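Local structure of SusD homolog (Bacteroides thetaiotaomicron, 3EHM) at residues E245-K249 and S337-R343; V238-I242 and F342-Y348; I124-V128 and W200-A204; Y63-F67 and A274-G278. The protein probably binds mucin O-glycans as a SusD-like outer-membrane lipoprotein and so takes part in their use by this gut bacterium. One frame throughout, in Å; residues are numbered along the deposited sequence.

Interaction 1: residues E245-K249 and S337-R343; sequences EAKIK and SPLYWFR
The side chains of Glu245 and Arg343 run alongside each other in the same direction. Arg343 grips the carboxylate side-on, with NE and NH2 both bound to OE1. Arg343 NE is 3.0 Å from Glu245 OE1. OE1 sits at the edge of the guanidinium, close to its plane, but the two flat groups are turned 48° apart. NH2 reaches OE1 on the syn side, whereas NE comes from above the carboxylate plane. Lys247 holds the other oxygen: its NZ is 2.7 Å from Glu245 OE2, on the anti lone pair, and a bend at chi4 (-66°) turns the ammonium there. The guanidinium also lies against the ring of Tyr340, whose CE1 is over its centre. Lys247 runs along the same ring, with CB 3.7 Å from Tyr340 CD1. The backbones form a two-stranded antiparallel sheet with a classic beta bulge, in which Trp341 and Phe342 both face Ala246. Ala246 O therefore accepts two N-H groups, at 2.9 Å from Trp341 N and 3.3 Å from Phe342 N. Beyond the bulge, Ile248 and Leu339 form a hydrogen-bonded pair. Their side chains share a face with Ala246, and Ile248 CG2 is 4.0 Å from Leu339 CB. Leu203 of helix 197-215 packs on Ala246 and Phe342. At the exposed end, Lys249 CB presses on Pro338 CB at 3.5 Å, a tight carbon contact.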
loop_
_atom_site.group_PDB
_atom_site.type_symbol
_atom_site.label_atom_id
_atom_site.label_comp_id
_atom_site.label_asym_id
_atom_site.label_seq_id
_atom_site.Cartn_x
_atom_site.Cartn_y
_atom_site.Cartn_z
ATOM N N GLU A 245 13.145 -8.444 -5.776
ATOM C CA GLU A 245 11.982 -7.587 -5.573
ATOM C C GLU A 245 10.987 -7.731 -6.715
ATOM O O GLU A 245 11.370 -7.993 -7.857
ATOM C CB GLU A 245 12.408 -6.119 -5.447
ATOM C CG GLU A 245 12.838 -5.473 -6.755
ATOM C CD GLU A 245 13.373 -4.060 -6.568
ATOM O OE1 GLU A 245 13.317 -3.537 -5.435
ATOM O OE2 GLU A 245 13.849 -3.472 -7.562
ATOM N N ALA A 246 9.708 -7.558 -6.401
ATOM C CA ALA A 246 8.661 -7.660 -7.408
ATOM C C ALA A 246 8.213 -6.261 -7.815
ATOM O O ALA A 246 7.623 -5.531 -7.018
ATOM C CB ALA A 246 7.478 -8.448 -6.861
ATOM N N LYS A 247 8.511 -5.884 -9.054
ATOM C CA LYS A 247 8.113 -4.577 -9.554
ATOM C C LYS A 247 7.747 -4.678 -11.026
ATOM O O LYS A 247 8.151 -5.614 -11.716
ATOM C CB LYS A 247 9.239 -3.550 -9.372
ATOM C CG LYS A 247 10.514 -3.852 -10.143
ATOM C CD LYS A 247 11.519 -2.713 -9.990
ATOM C CE LYS A 247 12.815 -3.000 -10.738
ATOM N NZ LYS A 247 13.557 -4.151 -10.146
ATOM N N ILE A 248 6.969 -3.714 -11.498
ATOM C CA ILE A 248 6.563 -3.699 -12.892
ATOM C C ILE A 248 6.945 -2.351 -13.497
ATOM O O ILE A 248 6.774 -1.305 -12.873
ATOM C CB ILE A 248 5.039 -3.947 -13.028
ATOM C CG1 ILE A 248 4.659 -4.090 -14.502
ATOM C CG2 ILE A 248 4.258 -2.816 -12.372
ATOM C CD1 ILE A 248 3.217 -4.517 -14.723
ATOM N N LYS A 249 7.499 -2.385 -14.702
ATOM C CA LYS A 249 7.898 -1.163 -15.386
ATOM C C LYS A 249 7.943 -1.436 -16.878
ATOM O O LYS A 249 7.898 -2.592 -17.303
ATOM C CB LYS A 249 9.274 -0.697 -14.904
ATOM C CG LYS A 249 10.404 -1.672 -15.207
ATOM C CD LYS A 249 11.743 -1.098 -14.761
ATOM C CE LYS A 249 12.882 -2.056 -15.063
ATOM N NZ LYS A 249 14.198 -1.514 -14.608
ATOM N N SER A 337 9.552 4.805 -14.904
ATOM C CA SER A 337 9.609 4.437 -13.494
ATOM C C SER A 337 8.689 3.255 -13.211
ATOM O O SER A 337 7.621 3.116 -13.811
ATOM C CB SER A 337 9.202 5.615 -12.608
ATOM O OG SER A 337 10.087 6.704 -12.768
ATOM N N PRO A 338 9.093 2.386 -12.284
ATOM C CA PRO A 338 8.273 1.224 -11.950
ATOM C C PRO A 338 7.289 1.482 -10.817
ATOM O O PRO A 338 7.280 2.553 -10.211
ATOM C CB PRO A 338 9.314 0.192 -11.550
ATOM C CG PRO A 338 10.308 1.031 -10.806
ATOM C CD PRO A 338 10.427 2.290 -11.659
ATOM N N LEU A 339 6.442 0.490 -10.569
ATOM C CA LEU A 339 5.492 0.518 -9.467
ATOM C C LEU A 339 5.917 -0.736 -8.718
ATOM O O LEU A 339 6.204 -1.760 -9.339
ATOM C CB LEU A 339 4.049 0.400 -9.962
ATOM C CG LEU A 339 3.496 1.674 -10.610
ATOM C CD1 LEU A 339 2.010 1.506 -10.889
ATOM C CD2 LEU A 339 3.718 2.858 -9.681
ATOM N N TYR A 340 5.975 -0.658 -7.395
ATOM C CA TYR A 340 6.435 -1.784 -6.595
ATOM C C TYR A 340 5.350 -2.589 -5.893
ATOM O O TYR A 340 4.476 -2.026 -5.238
ATOM C CB TYR A 340 7.430 -1.276 -5.556
ATOM C CG TYR A 340 8.587 -0.510 -6.146
ATOM C CD1 TYR A 340 9.713 -1.174 -6.631
ATOM C CD2 TYR A 340 8.560 0.881 -6.217
ATOM C CE1 TYR A 340 10.786 -0.470 -7.165
ATOM C CE2 TYR A 340 9.625 1.596 -6.751
ATOM C CZ TYR A 340 10.734 0.914 -7.219
ATOM O OH TYR A 340 11.801 1.620 -7.722
ATOM N N TRP A 341 5.432 -3.911 -6.030
ATOM C CA TRP A 341 4.491 -4.836 -5.401
ATOM C C TRP A 341 5.042 -5.285 -4.048
ATOM O O TRP A 341 4.318 -5.328 -3.046
ATOM C CB TRP A 341 4.300 -6.085 -6.265
ATOM C CG TRP A 341 3.518 -5.904 -7.530
ATOM C CD1 TRP A 341 3.058 -4.734 -8.065
ATOM C CD2 TRP A 341 3.141 -6.940 -8.442
ATOM N NE1 TRP A 341 2.420 -4.980 -9.261
ATOM C CE2 TRP A 341 2.458 -6.326 -9.514
ATOM C CE3 TRP A 341 3.319 -8.329 -8.458
ATOM C CZ2 TRP A 341 1.951 -7.055 -10.593
ATOM C CZ3 TRP A 341 2.815 -9.055 -9.528
ATOM C CH2 TRP A 341 2.140 -8.415 -10.582
ATOM N N PHE A 342 6.324 -5.636 -4.028
ATOM C CA PHE A 342 6.959 -6.095 -2.795
ATOM C C PHE A 342 8.471 -5.926 -2.895
ATOM O O PHE A 342 9.085 -6.367 -3.864
ATOM C CB PHE A 342 6.610 -7.568 -2.550
ATOM C CG PHE A 342 6.687 -7.981 -1.102
ATOM C CD1 PHE A 342 7.898 -7.962 -0.418
ATOM C CD2 PHE A 342 5.539 -8.372 -0.417
ATOM C CE1 PHE A 342 7.965 -8.327 0.931
ATOM C CE2 PHE A 342 5.595 -8.738 0.930
ATOM C CZ PHE A 342 6.811 -8.714 1.604
ATOM N N ARG A 343 9.071 -5.295 -1.889
ATOM C CA ARG A 343 10.512 -5.071 -1.899
ATOM C C ARG A 343 11.215 -5.747 -0.736
ATOM O O ARG A 343 10.609 -6.020 0.299
ATOM C CB ARG A 343 10.813 -3.572 -1.878
ATOM C CG ARG A 343 9.966 -2.777 -2.858
ATOM C CD ARG A 343 10.532 -1.390 -3.094
ATOM N NE ARG A 343 11.758 -1.431 -3.888
ATOM C CZ ARG A 343 12.406 -0.353 -4.312
ATOM N NH1 ARG A 343 11.943 0.857 -4.017
ATOM N NH2 ARG A 343 13.509 -0.480 -5.037
#

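Interaction 2: residues V238-I242 and F342-Y348; sequences VIEDI and FRASETY
The rings of Tyr348 and Phe342 meet the 238-242 loop in different ways. Tyr348 offers its edge: Glu240 O lies in the ring plane, 3.0 Å from Tyr348 OH. The hydroxyl donates to this oxygen in the carbonyl plane, on a lone pair. The Phe342 ring has Glu346 OE1 over the centre of one face, and that carboxylate is salt-bridged to Arg210. Ile239 CD1 approaches the same ring obliquely, 4.2 Å from Phe342 CD1. A second hydroxyl bond runs from Thr347 OG1 to Ile239 O, at 2.6 Å. Here the donor is tilted 16° from the carbonyl plane. Thr347 has OG1 beside its own backbone N (chi1 -64°), which turns the hydroxyl to the loop, while its CG2 touches Val238 CG2 at 3.7 Å. Between the two bonds, Ala344 CB packs on the loop backbone, 3.7 Å from both Glu240 C and Asp241 C. Ile239 CG2 packs beside it, 3.8 Å from Ala344 CA. The contact thus seats the loop between helix 220-231 and strand 246-248 on the first turns of helix 344-356, just after the N-cap residue Arg343. Two successive loop carbonyls, of Ile239 and Glu240, are satisfied by side-chain hydroxyls one residue apart on the helix, so an irregular backbone is held without strand pairing.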
loop_
_atom_site.group_PDB
_atom_site.type_symbol
_atom_site.label_atom_id
_atom_site.label_comp_id
_atom_site.label_asym_id
_atom_site.label_seq_id
_atom_site.Cartn_x
_atom_site.Cartn_y
_atom_site.Cartn_z
ATOM N N VAL A 238 12.088 -16.121 1.089
ATOM C CA VAL A 238 11.344 -14.892 0.831
ATOM C C VAL A 238 12.240 -13.889 0.108
ATOM O O VAL A 238 13.407 -14.178 -0.157
ATOM C CB VAL A 238 10.843 -14.253 2.146
ATOM C CG1 VAL A 238 9.757 -15.120 2.767
ATOM C CG2 VAL A 238 12.006 -14.082 3.119
ATOM N N ILE A 239 11.695 -12.719 -0.210
ATOM C CA ILE A 239 12.462 -11.687 -0.902
ATOM C C ILE A 239 13.380 -10.978 0.093
ATOM O O ILE A 239 12.922 -10.188 0.918
ATOM C CB ILE A 239 11.522 -10.660 -1.575
ATOM C CG1 ILE A 239 10.684 -11.358 -2.654
ATOM C CG2 ILE A 239 12.334 -9.538 -2.207
ATOM C CD1 ILE A 239 9.616 -10.482 -3.284
ATOM N N GLU A 240 14.675 -11.272 0.017
ATOM C CA GLU A 240 15.648 -10.671 0.929
ATOM C C GLU A 240 16.713 -9.870 0.194
ATOM O O GLU A 240 17.516 -9.174 0.817
ATOM C CB GLU A 240 16.350 -11.754 1.747
ATOM C CG GLU A 240 15.435 -12.742 2.424
ATOM C CD GLU A 240 16.214 -13.792 3.192
ATOM O OE1 GLU A 240 17.143 -14.386 2.604
ATOM O OE2 GLU A 240 15.899 -14.025 4.377
ATOM N N ASP A 241 16.718 -9.978 -1.128
ATOM C CA ASP A 241 17.693 -9.279 -1.949
ATOM C C ASP A 241 16.943 -8.380 -2.921
ATOM O O ASP A 241 15.854 -8.722 -3.372
ATOM C CB ASP A 241 18.538 -10.302 -2.714
ATOM C CG ASP A 241 19.166 -11.335 -1.793
ATOM O OD1 ASP A 241 20.136 -10.991 -1.085
ATOM O OD2 ASP A 241 18.680 -12.487 -1.766
ATOM N N ILE A 242 17.518 -7.228 -3.243
ATOM C CA ILE A 242 16.854 -6.309 -4.158
ATOM C C ILE A 242 16.605 -6.978 -5.512
ATOM O O ILE A 242 15.615 -6.691 -6.190
ATOM C CB ILE A 242 17.688 -5.023 -4.344
ATOM C CG1 ILE A 242 17.821 -4.299 -2.996
ATOM C CG2 ILE A 242 17.026 -4.110 -5.367
ATOM C CD1 ILE A 242 18.743 -3.089 -3.025
ATOM N N PHE A 342 6.324 -5.636 -4.028
ATOM C CA PHE A 342 6.959 -6.095 -2.795
ATOM C C PHE A 342 8.471 -5.926 -2.895
ATOM O O PHE A 342 9.085 -6.367 -3.864
ATOM C CB PHE A 342 6.610 -7.568 -2.550
ATOM C CG PHE A 342 6.687 -7.981 -1.102
ATOM C CD1 PHE A 342 7.898 -7.962 -0.418
ATOM C CD2 PHE A 342 5.539 -8.372 -0.417
ATOM C CE1 PHE A 342 7.965 -8.327 0.931
ATOM C CE2 PHE A 342 5.595 -8.738 0.930
ATOM C CZ PHE A 342 6.811 -8.714 1.604
ATOM N N ARG A 343 9.071 -5.295 -1.889
ATOM C CA ARG A 343 10.512 -5.071 -1.899
ATOM C C ARG A 343 11.215 -5.747 -0.736
ATOM O O ARG A 343 10.609 -6.020 0.299
ATOM C CB ARG A 343 10.813 -3.572 -1.878
ATOM C CG ARG A 343 9.966 -2.777 -2.858
ATOM C CD ARG A 343 10.532 -1.390 -3.094
ATOM N NE ARG A 343 11.758 -1.431 -3.888
ATOM C CZ ARG A 343 12.406 -0.353 -4.312
ATOM N NH1 ARG A 343 11.943 0.857 -4.017
ATOM N NH2 ARG A 343 13.509 -0.480 -5.037
ATOM N N ALA A 344 12.509 -5.998 -0.910
ATOM C CA ALA A 344 13.304 -6.660 0.116
ATOM C C ALA A 344 13.263 -5.949 1.468
ATOM O O ALA A 344 13.215 -6.598 2.516
ATOM C CB ALA A 344 14.750 -6.799 -0.361
ATOM N N SER A 345 13.276 -4.620 1.458
ATOM C CA SER A 345 13.258 -3.890 2.720
ATOM C C SER A 345 12.045 -4.250 3.571
ATOM O O SER A 345 12.149 -4.358 4.792
ATOM C CB SER A 345 13.306 -2.375 2.474
ATOM O OG SER A 345 12.219 -1.932 1.680
ATOM N N GLU A 346 10.895 -4.454 2.935
ATOM C CA GLU A 346 9.690 -4.791 3.686
ATOM C C GLU A 346 9.873 -6.100 4.451
ATOM O O GLU A 346 9.456 -6.225 5.607
ATOM C CB GLU A 346 8.479 -4.915 2.760
ATOM C CG GLU A 346 7.167 -4.979 3.531
ATOM C CD GLU A 346 5.959 -5.255 2.658
ATOM O OE1 GLU A 346 5.985 -4.912 1.454
ATOM O OE2 GLU A 346 4.972 -5.800 3.192
ATOM N N THR A 347 10.495 -7.076 3.803
ATOM C CA THR A 347 10.733 -8.369 4.435
ATOM C C THR A 347 11.447 -8.207 5.776
ATOM O O THR A 347 11.073 -8.833 6.772
ATOM C CB THR A 347 11.574 -9.278 3.520
ATOM O OG1 THR A 347 10.838 -9.557 2.322
ATOM C CG2 THR A 347 11.899 -10.587 4.217
ATOM N N TYR A 348 12.472 -7.363 5.812
ATOM C CA TYR A 348 13.201 -7.165 7.054
ATOM C C TYR A 348 12.362 -6.516 8.148
ATOM O O TYR A 348 12.476 -6.890 9.314
ATOM C CB TYR A 348 14.477 -6.355 6.808
ATOM C CG TYR A 348 15.499 -7.128 6.008
ATOM C CD1 TYR A 348 15.522 -7.055 4.618
ATOM C CD2 TYR A 348 16.398 -7.989 6.637
ATOM C CE1 TYR A 348 16.409 -7.818 3.871
ATOM C CE2 TYR A 348 17.290 -8.762 5.898
ATOM C CZ TYR A 348 17.287 -8.670 4.516
ATOM O OH TYR A 348 18.152 -9.437 3.775
#

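Interaction 3: residues I124-V128 and W200-A204; sequences IANIV and WVKLA
Helix 116-140 packs against helix 197-215 in the alpha-helical body of this SusD-like protein, whose family belongs to the tetratricopeptide-repeat clan. The short segments run in the same general direction. Their axes cross at 39° and come within 10.5 Å. No hydrogen bond joins them, and the interface is apolar and buried. Trp200 is the main bridging side chain. Its indole reaches across to helix 116-140, where three residues meet it from different directions. Ile124 places CG2 over one face, in a CH-pi contact 3.7 Å from the centroid of the six-membered ring and only 11° off its normal. The two side chains cross at about a right angle. Ile127 comes to the edge instead, with CG2 near the ring plane and 4.1 Å from Trp200 CE3. The other branch of Ile127 runs on to the next turn of helix 197-215. With CG1 beside the backbone N (chi1 -65°) and chi2 extended, CD1 arrives 3.7 Å from Ala204 CB. It also touches the carbonyl of Trp200. Leu203 contributes a looser contact with Ile127 CG2. The polar end of the indole is held separately, since Trp200 NE1 is hydrogen-bonded to Asp190. Tyr193 meets the ring edge-to-face, and Phe29 of helix 23-36 packs on Ile124, Val128 and Trp200. The tip of the indole is tightly fitted: Val128 CG2 lies 3.3 Å from Trp200 CH2, approaching obliquely.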
loop_
_atom_site.group_PDB
_atom_site.type_symbol
_atom_site.label_atom_id
_atom_site.label_comp_id
_atom_site.label_asym_id
_atom_site.label_seq_id
_atom_site.Cartn_x
_atom_site.Cartn_y
_atom_site.Cartn_z
ATOM N N ILE A 124 0.739 -19.296 -10.730
ATOM C CA ILE A 124 1.401 -17.998 -10.826
ATOM C C ILE A 124 0.294 -16.949 -10.948
ATOM O O ILE A 124 0.353 -15.884 -10.334
ATOM C CB ILE A 124 2.346 -17.939 -12.054
ATOM C CG1 ILE A 124 3.569 -18.822 -11.789
ATOM C CG2 ILE A 124 2.772 -16.488 -12.337
ATOM C CD1 ILE A 124 4.490 -18.979 -12.976
ATOM N N ALA A 125 -0.728 -17.272 -11.731
ATOM C CA ALA A 125 -1.863 -16.370 -11.905
ATOM C C ALA A 125 -2.566 -16.189 -10.558
ATOM O O ALA A 125 -3.047 -15.101 -10.239
ATOM C CB ALA A 125 -2.827 -16.940 -12.935
ATOM N N ASN A 126 -2.617 -17.256 -9.764
ATOM C CA ASN A 126 -3.250 -17.194 -8.452
ATOM C C ASN A 126 -2.485 -16.250 -7.514
ATOM O O ASN A 126 -3.087 -15.533 -6.720
ATOM C CB ASN A 126 -3.344 -18.597 -7.828
ATOM C CG ASN A 126 -4.455 -19.443 -8.445
ATOM O OD1 ASN A 126 -5.390 -18.916 -9.046
ATOM N ND2 ASN A 126 -4.365 -20.760 -8.274
ATOM N N ILE A 127 -1.160 -16.252 -7.602
ATOM C CA ILE A 127 -0.357 -15.372 -6.757
ATOM C C ILE A 127 -0.640 -13.916 -7.130
ATOM O O ILE A 127 -0.879 -13.077 -6.259
ATOM C CB ILE A 127 1.152 -15.652 -6.924
ATOM C CG1 ILE A 127 1.478 -17.058 -6.408
ATOM C CG2 ILE A 127 1.970 -14.590 -6.174
ATOM C CD1 ILE A 127 2.911 -17.497 -6.682
ATOM N N VAL A 128 -0.617 -13.618 -8.425
ATOM C CA VAL A 128 -0.892 -12.260 -8.889
ATOM C C VAL A 128 -2.298 -11.838 -8.458
ATOM O O VAL A 128 -2.507 -10.710 -8.020
ATOM C CB VAL A 128 -0.772 -12.155 -10.423
ATOM C CG1 VAL A 128 -1.187 -10.772 -10.890
ATOM C CG2 VAL A 128 0.661 -12.434 -10.842
ATOM N N TRP A 200 8.988 -16.271 -8.147
ATOM C CA TRP A 200 7.553 -16.226 -7.898
ATOM C C TRP A 200 7.249 -16.882 -6.556
ATOM O O TRP A 200 6.353 -16.446 -5.831
ATOM C CB TRP A 200 6.779 -16.927 -9.016
ATOM C CG TRP A 200 6.514 -16.025 -10.178
ATOM C CD1 TRP A 200 7.160 -16.017 -11.381
ATOM C CD2 TRP A 200 5.562 -14.954 -10.226
ATOM N NE1 TRP A 200 6.672 -15.005 -12.174
ATOM C CE2 TRP A 200 5.691 -14.337 -11.490
ATOM C CE3 TRP A 200 4.616 -14.454 -9.322
ATOM C CZ2 TRP A 200 4.906 -13.241 -11.873
ATOM C CZ3 TRP A 200 3.836 -13.364 -9.703
ATOM C CH2 TRP A 200 3.988 -12.771 -10.969
ATOM N N VAL A 201 8.004 -17.926 -6.226
ATOM C CA VAL A 201 7.818 -18.616 -4.957
ATOM C C VAL A 201 8.196 -17.677 -3.816
ATOM O O VAL A 201 7.495 -17.594 -2.810
ATOM C CB VAL A 201 8.684 -19.895 -4.881
ATOM C CG1 VAL A 201 8.705 -20.430 -3.457
ATOM C CG2 VAL A 201 8.124 -20.957 -5.832
ATOM N N LYS A 202 9.304 -16.963 -3.976
ATOM C CA LYS A 202 9.740 -16.029 -2.949
ATOM C C LYS A 202 8.685 -14.952 -2.744
ATOM O O LYS A 202 8.417 -14.548 -1.615
ATOM C CB LYS A 202 11.072 -15.390 -3.339
ATOM C CG LYS A 202 12.232 -16.377 -3.358
ATOM C CD LYS A 202 13.540 -15.677 -3.664
ATOM C CE LYS A 202 14.706 -16.641 -3.549
ATOM N NZ LYS A 202 16.000 -15.925 -3.690
ATOM N N LEU A 203 8.082 -14.487 -3.834
ATOM C CA LEU A 203 7.050 -13.466 -3.724
ATOM C C LEU A 203 5.862 -14.032 -2.961
ATOM O O LEU A 203 5.293 -13.360 -2.103
ATOM C CB LEU A 203 6.607 -12.989 -5.111
ATOM C CG LEU A 203 5.361 -12.095 -5.142
ATOM C CD1 LEU A 203 5.569 -10.867 -4.254
ATOM C CD2 LEU A 203 5.072 -11.679 -6.574
ATOM N N ALA A 204 5.500 -15.278 -3.261
ATOM C CA ALA A 204 4.380 -15.931 -2.587
ATOM C C ALA A 204 4.619 -16.067 -1.083
ATOM O O ALA A 204 3.719 -15.822 -0.280
ATOM C CB ALA A 204 4.127 -17.316 -3.200
#

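Interaction 4: residues Y63-F67 and A274-G278; sequences YIGYF and ATIWG
Ile276, Gly65 and Tyr66 bury the most surface here, and Gly65 and Ile276 are joined by a backbone bond. Ile276 N donates to Gly65 O at 3.1 Å. The N-H points almost straight at the oxygen (168°), yet the donor stands above the carbonyl plane and not on a lone pair. Gly65 ends helix 60-63 in a Schellman motif, with a positive phi of 82°. Its CA, with no side chain, lies 3.6 Å from Thr275 CB, and this lets the two backbones come close. The two branches of Ile276 touch different parts of the loop. Its CG2 sits 3.2 Å from Gly65 O, and CG1, anti to the backbone N (chi1 -167°), carries CD1 to the Tyr66 ring. There CD1 is 4.0 Å from Tyr66 CD2, in an oblique approach. Ile64 CD1 lies over the centre of one face of that ring. Tyr66 OH is bonded to the backbone of Tyr442, on helix 429-445. Two waters span the remaining distance. One donates to Tyr63 O and accepts from Thr275 OG1, which is also bonded to Met465. The other donates to Phe67 O and accepts from Ala274 N. The first turn of helix 274-282 thus puts two backbone N-H groups to use, one directly and one through water. They go to carbonyls past the end of helix 60-63, while the Thr275 hydroxyl serves Tyr63 O, so polar backbone is satisfied within a buried contact.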
loop_
_atom_site.group_PDB
_atom_site.type_symbol
_atom_site.label_atom_id
_atom_site.label_comp_id
_atom_site.label_asym_id
_atom_site.label_seq_id
_atom_site.Cartn_x
_atom_site.Cartn_y
_atom_site.Cartn_z
ATOM N N TYR A 63 -4.452 10.095 2.495
ATOM C CA TYR A 63 -4.836 9.893 3.890
ATOM C C TYR A 63 -3.614 9.801 4.814
ATOM O O TYR A 63 -3.547 10.487 5.834
ATOM C CB TYR A 63 -5.647 8.601 4.045
ATOM C CG TYR A 63 -6.895 8.484 3.182
ATOM C CD1 TYR A 63 -7.388 7.229 2.818
ATOM C CD2 TYR A 63 -7.580 9.615 2.733
ATOM C CE1 TYR A 63 -8.526 7.099 2.023
ATOM C CE2 TYR A 63 -8.723 9.498 1.935
ATOM C CZ TYR A 63 -9.187 8.234 1.583
ATOM O OH TYR A 63 -10.293 8.100 0.776
ATOM N N ILE A 64 -2.657 8.947 4.453
ATOM C CA ILE A 64 -1.464 8.739 5.272
ATOM C C ILE A 64 -0.323 9.722 5.050
ATOM O O ILE A 64 0.749 9.572 5.629
ATOM C CB ILE A 64 -0.911 7.319 5.097
ATOM C CG1 ILE A 64 -0.478 7.113 3.643
ATOM C CG2 ILE A 64 -1.956 6.301 5.537
ATOM C CD1 ILE A 64 -0.047 5.715 3.327
ATOM N N GLY A 65 -0.531 10.711 4.194
ATOM C CA GLY A 65 0.500 11.711 3.998
ATOM C C GLY A 65 1.656 11.437 3.062
ATOM O O GLY A 65 2.679 12.129 3.142
ATOM N N TYR A 66 1.533 10.428 2.205
ATOM C CA TYR A 66 2.583 10.162 1.222
ATOM C C TYR A 66 2.451 11.308 0.220
ATOM O O TYR A 66 3.442 11.847 -0.277
ATOM C CB TYR A 66 2.325 8.856 0.457
ATOM C CG TYR A 66 2.964 7.599 1.008
ATOM C CD1 TYR A 66 2.835 6.394 0.323
ATOM C CD2 TYR A 66 3.698 7.608 2.194
ATOM C CE1 TYR A 66 3.416 5.227 0.795
ATOM C CE2 TYR A 66 4.289 6.440 2.680
ATOM C CZ TYR A 66 4.142 5.255 1.971
ATOM O OH TYR A 66 4.713 4.093 2.424
ATOM N N PHE A 67 1.201 11.662 -0.070
ATOM C CA PHE A 67 0.892 12.723 -1.025
ATOM C C PHE A 67 -0.077 13.737 -0.448
ATOM O O PHE A 67 -0.721 13.490 0.573
ATOM C CB PHE A 67 0.245 12.143 -2.293
ATOM C CG PHE A 67 0.949 10.943 -2.843
ATOM C CD1 PHE A 67 0.356 9.687 -2.780
ATOM C CD2 PHE A 67 2.214 11.061 -3.399
ATOM C CE1 PHE A 67 1.016 8.559 -3.264
ATOM C CE2 PHE A 67 2.884 9.941 -3.886
ATOM C CZ PHE A 67 2.283 8.687 -3.817
ATOM N N ALA A 274 2.401 16.003 3.647
ATOM C CA ALA A 274 2.946 16.589 4.872
ATOM C C ALA A 274 3.528 15.564 5.831
ATOM O O ALA A 274 4.601 15.769 6.395
ATOM C CB ALA A 274 1.871 17.402 5.579
ATOM N N THR A 275 2.827 14.453 6.013
ATOM C CA THR A 275 3.302 13.423 6.923
ATOM C C THR A 275 4.674 12.873 6.538
ATOM O O THR A 275 5.603 12.887 7.343
ATOM C CB THR A 275 2.308 12.253 7.007
ATOM O OG1 THR A 275 1.026 12.750 7.413
ATOM C CG2 THR A 275 2.794 11.221 8.024
ATOM N N ILE A 276 4.816 12.393 5.307
ATOM C CA ILE A 276 6.098 11.843 4.913
ATOM C C ILE A 276 7.180 12.927 4.928
ATOM O O ILE A 276 8.327 12.658 5.268
ATOM C CB ILE A 276 6.012 11.140 3.530
ATOM C CG1 ILE A 276 7.282 10.315 3.299
ATOM C CG2 ILE A 276 5.794 12.156 2.416
ATOM C CD1 ILE A 276 7.214 9.425 2.069
ATOM N N TRP A 277 6.816 14.157 4.581
ATOM C CA TRP A 277 7.795 15.237 4.606
ATOM C C TRP A 277 8.284 15.446 6.034
ATOM O O TRP A 277 9.476 15.603 6.271
ATOM C CB TRP A 277 7.197 16.551 4.106
ATOM C CG TRP A 277 8.069 17.728 4.462
ATOM C CD1 TRP A 277 9.213 18.126 3.829
ATOM C CD2 TRP A 277 7.912 18.600 5.591
ATOM N NE1 TRP A 277 9.779 19.189 4.497
ATOM C CE2 TRP A 277 9.002 19.499 5.581
ATOM C CE3 TRP A 277 6.958 18.703 6.613
ATOM C CZ2 TRP A 277 9.164 20.494 6.554
ATOM C CZ3 TRP A 277 7.119 19.692 7.584
ATOM C CH2 TRP A 277 8.215 20.575 7.544
ATOM N N GLY A 278 7.346 15.463 6.979
ATOM C CA GLY A 278 7.691 15.665 8.376
ATOM C C GLY A 278 8.730 14.689 8.883
ATOM O O GLY A 278 9.675 15.079 9.579
HETATM O O HOH W 1 -1.710 12.344 6.947
HETATM O O HOH W 2 -0.592 15.171 2.777
#

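Overall arrangement
Following the chain, residues 63-67 come first and wait until 274-278 to close interaction 4, which joins the end of helix 60-63 to the start of helix 274-282. Within that long loop, 124-128 meets 200-204, so interaction 3 is enclosed by interaction 4, on the opposite side of the chain's centre. Next come 238-242 and 245-249. Their partners, 342-348 and 337-343, return after 274-278, so interactions 1 and 2 both cross interaction 4. Interaction 1 lies inside interaction 2, and the two share Phe342 and Arg343, where strand 339-342 gives way to helix 344-356. Leu203 and Trp200 of interaction 3 touch this region, joining its helix pair to the small sheet. Interaction 4 touches none of the others.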